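Local coordinates for arginase (Glaciozyma antarctica, PDB 5YNL), which probably hydrolyses L-arginine to L-ornithine and urea, the reaction of arginases, in a cold-adapted yeast, at residues 176-181 against 286-291; 199-204 against 217-222; 281-286 against 313-318. One frame throughout, in Å; residues are numbered along the deposited sequence.

The contacts run from the probable metal-site end of the parallel sheet (contact 1) and its helix-covered core (contact 3) to a partly buried helix end beside it (contact 2). Contacts 1 and 3 are buried and share Asp286: contact 1 joins the ends of strands 173-177 and 281-286, contact 3 lays helix 308-320 on the second of these. The Val177 methyls of contact 1 touch Leu283, Phe285 and Ile314. Yet their chemistry differs, with carboxylates crowded at and just past the strand ends in contact 1 and hydrocarbon, aromatic ring and sulfur in contact 3. Packing of Val199 against Trp176 and Ala181 links contact 2 to contact 1, whereas contacts 2 and 3 do not touch.

Contact 1 of 3, residues 176-181 against 286-291; sequences WVDAHA and DVDALD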
# COMPACT_ATOMS: atom_id res chain seq x y z
N TRP A 176 -1.68 -0.65 6.03
CA TRP A 176 -0.44 -1.21 5.58
C TRP A 176 -0.53 -2.71 5.85
O TRP A 176 -0.68 -3.13 7.01
CB TRP A 176 0.69 -0.57 6.37
CG TRP A 176 2.07 -0.92 5.97
CD1 TRP A 176 2.74 -2.09 6.24
CD2 TRP A 176 3.00 -0.07 5.31
NE1 TRP A 176 4.03 -2.01 5.75
CE2 TRP A 176 4.21 -0.79 5.17
CE3 TRP A 176 2.92 1.22 4.79
CZ2 TRP A 176 5.33 -0.25 4.52
CZ3 TRP A 176 4.03 1.75 4.15
CH2 TRP A 176 5.22 1.02 4.03
N VAL A 177 -0.49 -3.50 4.79
CA VAL A 177 -0.62 -4.94 4.92
C VAL A 177 0.72 -5.61 4.60
O VAL A 177 1.21 -5.56 3.46
CB VAL A 177 -1.74 -5.49 4.02
CG1 VAL A 177 -1.87 -7.02 4.19
CG2 VAL A 177 -3.08 -4.79 4.35
N ASP A 178 1.33 -6.22 5.62
CA ASP A 178 2.72 -6.68 5.53
C ASP A 178 3.04 -7.51 6.75
O ASP A 178 2.42 -7.33 7.81
CB ASP A 178 3.67 -5.47 5.45
CG ASP A 178 5.04 -5.82 4.87
OD1 ASP A 178 5.69 -6.74 5.40
OD2 ASP A 178 5.48 -5.17 3.90
N ALA A 179 3.97 -8.43 6.59
CA ALA A 179 4.48 -9.22 7.70
C ALA A 179 5.44 -8.36 8.52
O ALA A 179 5.77 -8.69 9.66
CB ALA A 179 5.20 -10.46 7.19
N HIS A 180 5.89 -7.26 7.90
CA HIS A 180 6.91 -6.39 8.49
C HIS A 180 6.40 -4.99 8.72
O HIS A 180 5.68 -4.44 7.89
CB HIS A 180 8.12 -6.31 7.56
CG HIS A 180 8.57 -7.63 7.05
ND1 HIS A 180 8.89 -8.69 7.89
CD2 HIS A 180 8.77 -8.09 5.79
CE1 HIS A 180 9.27 -9.72 7.17
NE2 HIS A 180 9.20 -9.39 5.88
N ALA A 181 6.83 -4.38 9.82
CA ALA A 181 6.44 -3.01 10.14
C ALA A 181 7.21 -1.97 9.31
O ALA A 181 6.73 -0.85 9.13
CB ALA A 181 6.58 -2.72 11.64
N ASP A 286 1.31 -5.68 0.63
CA ASP A 286 2.51 -6.42 0.28
C ASP A 286 2.12 -7.87 0.28
O ASP A 286 1.59 -8.38 1.26
CB ASP A 286 3.60 -6.21 1.31
CG ASP A 286 4.92 -6.79 0.87
OD1 ASP A 286 5.01 -8.03 0.71
OD2 ASP A 286 5.87 -6.01 0.68
N VAL A 287 2.42 -8.53 -0.82
CA VAL A 287 2.06 -9.93 -1.03
C VAL A 287 2.83 -10.88 -0.10
O VAL A 287 2.37 -12.00 0.13
CB VAL A 287 2.21 -10.25 -2.52
CG1 VAL A 287 1.96 -11.70 -2.83
CG2 VAL A 287 1.22 -9.39 -3.28
N ASP A 288 3.95 -10.44 0.47
CA ASP A 288 4.64 -11.26 1.48
C ASP A 288 3.83 -11.48 2.78
O ASP A 288 4.22 -12.28 3.64
CB ASP A 288 6.09 -10.77 1.74
CG ASP A 288 6.21 -9.71 2.87
OD1 ASP A 288 5.20 -9.08 3.29
OD2 ASP A 288 7.36 -9.49 3.32
N ALA A 289 2.71 -10.77 2.93
CA ALA A 289 1.85 -11.01 4.08
C ALA A 289 1.01 -12.27 3.87
O ALA A 289 0.39 -12.77 4.82
CB ALA A 289 0.96 -9.80 4.40
N LEU A 290 1.00 -12.76 2.63
CA LEU A 290 0.14 -13.87 2.26
C LEU A 290 0.82 -15.23 2.41
O LEU A 290 2.02 -15.31 2.71
CB LEU A 290 -0.35 -13.73 0.82
CG LEU A 290 -1.37 -12.66 0.43
CD1 LEU A 290 -1.67 -12.77 -1.07
CD2 LEU A 290 -2.66 -12.81 1.23
N ASP A 291 0.03 -16.28 2.20
CA ASP A 291 0.49 -17.65 2.03
C ASP A 291 -0.16 -18.26 0.78
O ASP A 291 -1.30 -17.89 0.41
CB ASP A 291 0.11 -18.51 3.25
CG ASP A 291 1.08 -18.37 4.39
OD1 ASP A 291 2.10 -17.68 4.20
OD2 ASP A 291 0.83 -18.97 5.46
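Asp178, Ala179 and His180, from the Asp-Ala-His-Ala-Asp signature of the arginase family, meet Asp286 and Asp288 of its second aspartate-rich motif at and just past the C-terminal ends of two neighbouring parallel strands. In other arginases these motifs supply ligands to a dinuclear manganese centre, and the crowding of carboxylates here is consistent with that role. The last rung between the strands fixes the spacing: Asp286 N gives a hydrogen bond of 2.8 Å to Val177 O, with an angle of 155° at the hydrogen. Past it, Asp178 carries CG nearly opposite its own backbone N (chi1 -160°), which swings the carboxylate across to the other motif. There its OD2 comes 3.4 Å from Asp286 OD2, and its OD1 lies 3.2 Å from Asp288 OD1, the latter two carboxylate planes being 85° apart. Neither approach is a bond, since all four oxygens are acceptors. Each motif steadies its own acid by an Asx turn: Asp178 OD1 accepts from His180 N at 2.6 Å, on its anti side and out of the carboxylate plane, while Asp286 OD1 takes the amide of Asp288, nearly along its C-O axis. Asp178 OD2 is also bonded to His155. Putting an alanine at Asp178 would probably leave the His180 amide and the His155 ring without this acceptor and let the turn shift. The His180 ring is held by ND1 on the carbonyl of Asp235, and its NE2 sits 3.2 Å from Asp288 OD2 at an angle too poor for a hydrogen bond. Away from the carboxylates, the short 3-10 turn presents Ala289, whose CB rests 3.8 Å from Asp178 CA and 4.0 Å from Val177 CG1.

Contact 2 of 3, residues 199-204 against 217-222; sequences VSFLLG and SWIKPC
Gly204 and Pro221 make the tight spot of this contact, where the end of helix 198-202 runs against the chain returning to the sheet. Gly204 CA sits 3.5 Å from Pro221 CG, and a beta carbon on the glycine would clash with that same ring atom. Tightly fitted as it is to Gly204, Pro221 has solvent on its outer side. The backbone is close alongside: Leu202 O lies 3.2 Å from Pro221 CA in a bent CA-H...O contact, with 123° at the hydrogen. Leu202 also has a backbone hydrogen bond to Leu223, so the two segments stay close just past the proline. On the inner side the fit is apolar and easier. Leu202 CD2 comes to 4.2 Å from Cys222 SG, and helix 158-168 closes over both, with Val162 and Ser163 against the leucine and Phe166 against the cysteine.

Toward the other end the contact slackens. Ile219 holds CG2 anti to its backbone N and CG1 beside it (chi1 -67°), which sets CG2 3.9 Å from Phe201 O and leaves CD1 4.2 Å from Phe201 CB. CD1 also reaches the phenylalanine ring obliquely, while Phe216 meets that ring with planes at about 50°. Ile219 is nevertheless poorly ordered, and Lys220 points away with nothing modelled beyond CB.

The helix stops by a Schellman motif: Gly204, with positive phi, is its C-prime residue, its N making a weak bond to Phe201 O, while Leu205 N reaches Ser200 O. Together the pieces form part of the beta-alpha-beta crossover from strand 173-177 to its neighbour 228-233.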
# COMPACT_ATOMS: atom_id res chain seq x y z
N VAL A 199 8.52 3.85 6.62
CA VAL A 199 7.52 4.45 7.48
C VAL A 199 8.17 5.52 8.36
O VAL A 199 7.57 6.55 8.66
CB VAL A 199 6.77 3.40 8.31
CG1 VAL A 199 5.52 4.00 8.95
CG2 VAL A 199 6.37 2.24 7.44
N SER A 200 9.42 5.28 8.73
CA SER A 200 10.16 6.20 9.58
C SER A 200 10.38 7.56 8.90
O SER A 200 10.50 8.58 9.58
CB SER A 200 11.49 5.58 10.02
OG SER A 200 12.44 5.56 8.97
N PHE A 201 10.41 7.58 7.57
CA PHE A 201 10.57 8.84 6.83
C PHE A 201 9.20 9.52 6.71
O PHE A 201 9.09 10.73 6.87
CB PHE A 201 11.16 8.59 5.44
CG PHE A 201 12.62 8.20 5.43
CD1 PHE A 201 13.03 6.91 5.77
CD2 PHE A 201 13.59 9.11 5.04
CE1 PHE A 201 14.38 6.55 5.75
CE2 PHE A 201 14.95 8.77 5.02
CZ PHE A 201 15.33 7.48 5.38
N LEU A 202 8.17 8.74 6.40
CA LEU A 202 6.82 9.31 6.26
C LEU A 202 6.31 9.89 7.58
O LEU A 202 5.56 10.88 7.58
CB LEU A 202 5.85 8.26 5.74
CG LEU A 202 6.29 7.66 4.40
CD1 LEU A 202 5.51 6.38 4.11
CD2 LEU A 202 6.15 8.67 3.25
N LEU A 203 6.72 9.28 8.69
CA LEU A 203 6.32 9.77 10.01
C LEU A 203 7.19 10.96 10.38
O LEU A 203 6.82 11.79 11.20
CB LEU A 203 6.41 8.66 11.05
CG LEU A 203 5.41 7.52 10.85
CD1 LEU A 203 5.88 6.27 11.56
CD2 LEU A 203 4.01 7.92 11.36
N GLY A 204 8.35 11.05 9.74
CA GLY A 204 9.25 12.16 9.95
C GLY A 204 10.05 12.04 11.22
O GLY A 204 9.70 12.62 12.25
N SER A 217 15.32 14.98 0.79
CA SER A 217 14.80 16.31 1.05
C SER A 217 13.36 16.44 0.54
O SER A 217 12.51 17.06 1.20
CB SER A 217 15.69 17.37 0.39
OG SER A 217 17.03 16.92 0.28
N TRP A 218 13.10 15.85 -0.62
CA TRP A 218 11.78 15.85 -1.24
C TRP A 218 10.70 15.23 -0.35
O TRP A 218 9.50 15.43 -0.57
CB TRP A 218 11.82 15.11 -2.58
CG TRP A 218 12.20 13.68 -2.42
CD1 TRP A 218 13.46 13.17 -2.35
CD2 TRP A 218 11.31 12.56 -2.32
NE1 TRP A 218 13.42 11.81 -2.21
CE2 TRP A 218 12.11 11.40 -2.19
CE3 TRP A 218 9.92 12.42 -2.32
CZ2 TRP A 218 11.56 10.12 -2.07
CZ3 TRP A 218 9.38 11.14 -2.20
CH2 TRP A 218 10.19 10.02 -2.08
N ILE A 219 11.12 14.47 0.66
CA ILE A 219 10.17 13.85 1.56
C ILE A 219 9.76 14.77 2.70
O ILE A 219 10.58 15.16 3.54
CB ILE A 219 10.70 12.53 2.15
CG1 ILE A 219 10.83 11.48 1.05
CG2 ILE A 219 9.78 12.03 3.25
CD1 ILE A 219 11.31 10.13 1.53
N LYS A 220 8.48 15.14 2.71
CA LYS A 220 7.90 15.79 3.88
C LYS A 220 7.14 14.71 4.66
O LYS A 220 6.53 13.82 4.06
CB LYS A 220 6.95 16.92 3.47
N PRO A 221 7.23 14.77 5.99
CA PRO A 221 6.46 13.87 6.85
C PRO A 221 4.98 14.12 6.62
O PRO A 221 4.45 15.12 7.12
CB PRO A 221 6.85 14.30 8.26
CG PRO A 221 8.16 14.98 8.12
CD PRO A 221 8.14 15.64 6.77
N CYS A 222 4.32 13.26 5.85
CA CYS A 222 2.94 13.51 5.49
C CYS A 222 1.97 12.60 6.24
O CYS A 222 0.76 12.64 6.01
CB CYS A 222 2.77 13.35 3.98
SG CYS A 222 3.21 11.70 3.34

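Contact 3 of 3, residues 281-286 against 313-318; sequences IHLSFD and YICEAI
Leu283, Ile281 and Phe285, alternate residues of strand 281-286, point at helix 308-320, whose segment 313-318 runs almost antiparallel to the strand (170°), the axes of the two segments approaching to 10.7 Å. No hydrogen bond crosses between them.

The aliphatic contacts centre on Leu283. Its CG stands anti to the backbone N (chi1 178°), reaching out from the sheet so that the two methyls divide between helix turns: CD1 lies 4.2 Å from Ile314 CG2, the side chains crossing at about a right angle, and CD2 lies 4.2 Å from Ile318 CG1. Nearer the start of the strand, branch meets branch, with Ile281 CG2 4.2 Å from Ile318 CG2. Leu324 of the next strand touches all of Ile281, Leu283 and Ile318, filling in from that side.

The aromatic contacts belong to Phe285. Ile314 CB comes up at the ring edge, near its plane, 4.3 Å from Phe285 CE2. From an oblique direction Cys315 brings a sulfur-aromatic contact, SG being 3.9 Å from Phe285 CD2 and 48° off the ring normal as seen from the centroid. The same SG also touches Leu283 CD2, so the sulfur meets both the leucine and the phenylalanine.

The other strand face is polar by comparison: Ser284 bonds to His155 there, and His282 packs on helix 158-168. This helix-on-sheet layer belongs to the beta-alpha-beta crossover joining strands 281-286 and 324-330, neighbours in the eight-stranded parallel sheet, order 2-1-3-8-7-4-5-6, of the arginase alpha/beta fold.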
# COMPACT_ATOMS: atom_id res chain seq x y z
N ILE A 281 -8.68 6.46 1.48
CA ILE A 281 -7.90 5.33 1.98
C ILE A 281 -6.75 4.99 1.03
O ILE A 281 -6.97 4.83 -0.19
CB ILE A 281 -8.78 4.06 2.19
CG1 ILE A 281 -9.56 4.16 3.51
CG2 ILE A 281 -7.93 2.78 2.19
CD1 ILE A 281 -10.79 3.18 3.62
N HIS A 282 -5.55 4.85 1.59
CA HIS A 282 -4.41 4.34 0.86
C HIS A 282 -4.18 2.92 1.36
O HIS A 282 -3.81 2.71 2.53
CB HIS A 282 -3.15 5.20 1.11
CG HIS A 282 -2.02 4.93 0.17
ND1 HIS A 282 -2.03 3.91 -0.76
CD2 HIS A 282 -0.82 5.55 0.02
CE1 HIS A 282 -0.90 3.92 -1.45
NE2 HIS A 282 -0.14 4.90 -0.98
N LEU A 283 -4.41 1.94 0.50
CA LEU A 283 -4.17 0.55 0.90
C LEU A 283 -2.87 0.07 0.30
O LEU A 283 -2.78 -0.14 -0.93
CB LEU A 283 -5.31 -0.39 0.47
CG LEU A 283 -5.19 -1.89 0.79
CD1 LEU A 283 -4.98 -2.18 2.30
CD2 LEU A 283 -6.45 -2.58 0.31
N SER A 284 -1.86 -0.09 1.16
CA SER A 284 -0.54 -0.50 0.67
C SER A 284 -0.32 -1.97 1.00
O SER A 284 0.05 -2.31 2.14
CB SER A 284 0.55 0.38 1.28
OG SER A 284 1.72 0.34 0.48
N PHE A 285 -0.56 -2.82 0.00
CA PHE A 285 -0.63 -4.27 0.19
C PHE A 285 0.63 -5.01 -0.29
O PHE A 285 0.96 -4.97 -1.48
CB PHE A 285 -1.85 -4.84 -0.56
CG PHE A 285 -2.37 -6.13 0.01
CD1 PHE A 285 -1.59 -7.28 0.00
CD2 PHE A 285 -3.64 -6.19 0.55
CE1 PHE A 285 -2.08 -8.47 0.56
CE2 PHE A 285 -4.12 -7.36 1.08
CZ PHE A 285 -3.34 -8.50 1.09
N ASP A 286 1.31 -5.68 0.63
CA ASP A 286 2.51 -6.42 0.28
C ASP A 286 2.12 -7.87 0.28
O ASP A 286 1.59 -8.38 1.26
CB ASP A 286 3.60 -6.21 1.31
CG ASP A 286 4.92 -6.79 0.87
OD1 ASP A 286 5.01 -8.03 0.71
OD2 ASP A 286 5.87 -6.01 0.68
N TYR A 313 -10.53 -10.51 1.33
CA TYR A 313 -11.49 -9.79 2.16
C TYR A 313 -11.01 -8.38 2.52
O TYR A 313 -11.80 -7.44 2.54
CB TYR A 313 -11.89 -10.57 3.42
CG TYR A 313 -12.88 -9.81 4.25
CD1 TYR A 313 -14.24 -9.85 3.97
CD2 TYR A 313 -12.46 -8.99 5.30
CE1 TYR A 313 -15.15 -9.13 4.70
CE2 TYR A 313 -13.39 -8.25 6.05
CZ TYR A 313 -14.73 -8.34 5.74
OH TYR A 313 -15.65 -7.62 6.46
N ILE A 314 -9.73 -8.22 2.82
CA ILE A 314 -9.21 -6.88 3.11
C ILE A 314 -9.51 -5.95 1.92
O ILE A 314 -9.97 -4.80 2.11
CB ILE A 314 -7.69 -6.88 3.40
CG1 ILE A 314 -7.37 -7.74 4.63
CG2 ILE A 314 -7.16 -5.47 3.60
CD1 ILE A 314 -5.87 -7.64 5.08
N CYS A 315 -9.25 -6.44 0.71
CA CYS A 315 -9.44 -5.64 -0.49
C CYS A 315 -10.91 -5.40 -0.76
O CYS A 315 -11.28 -4.30 -1.17
CB CYS A 315 -8.76 -6.31 -1.71
SG CYS A 315 -6.94 -6.30 -1.58
N GLU A 316 -11.75 -6.39 -0.50
CA GLU A 316 -13.18 -6.22 -0.69
C GLU A 316 -13.72 -5.23 0.33
O GLU A 316 -14.41 -4.27 -0.03
CB GLU A 316 -13.91 -7.57 -0.56
CG GLU A 316 -15.13 -7.70 -1.46
CD GLU A 316 -15.56 -9.15 -1.69
OE1 GLU A 316 -14.86 -10.09 -1.21
OE2 GLU A 316 -16.63 -9.37 -2.35
N ALA A 317 -13.36 -5.43 1.59
CA ALA A 317 -13.93 -4.66 2.68
C ALA A 317 -13.61 -3.20 2.47
O ALA A 317 -14.48 -2.33 2.63
CB ALA A 317 -13.40 -5.12 4.02
N ILE A 318 -12.37 -2.94 2.07
CA ILE A 318 -11.93 -1.59 1.77
C ILE A 318 -12.73 -1.09 0.57
O ILE A 318 -13.19 0.05 0.56
CB ILE A 318 -10.44 -1.54 1.44
CG1 ILE A 318 -9.60 -1.34 2.72
CG2 ILE A 318 -10.13 -0.37 0.49
CD1 ILE A 318 -10.05 -2.06 3.95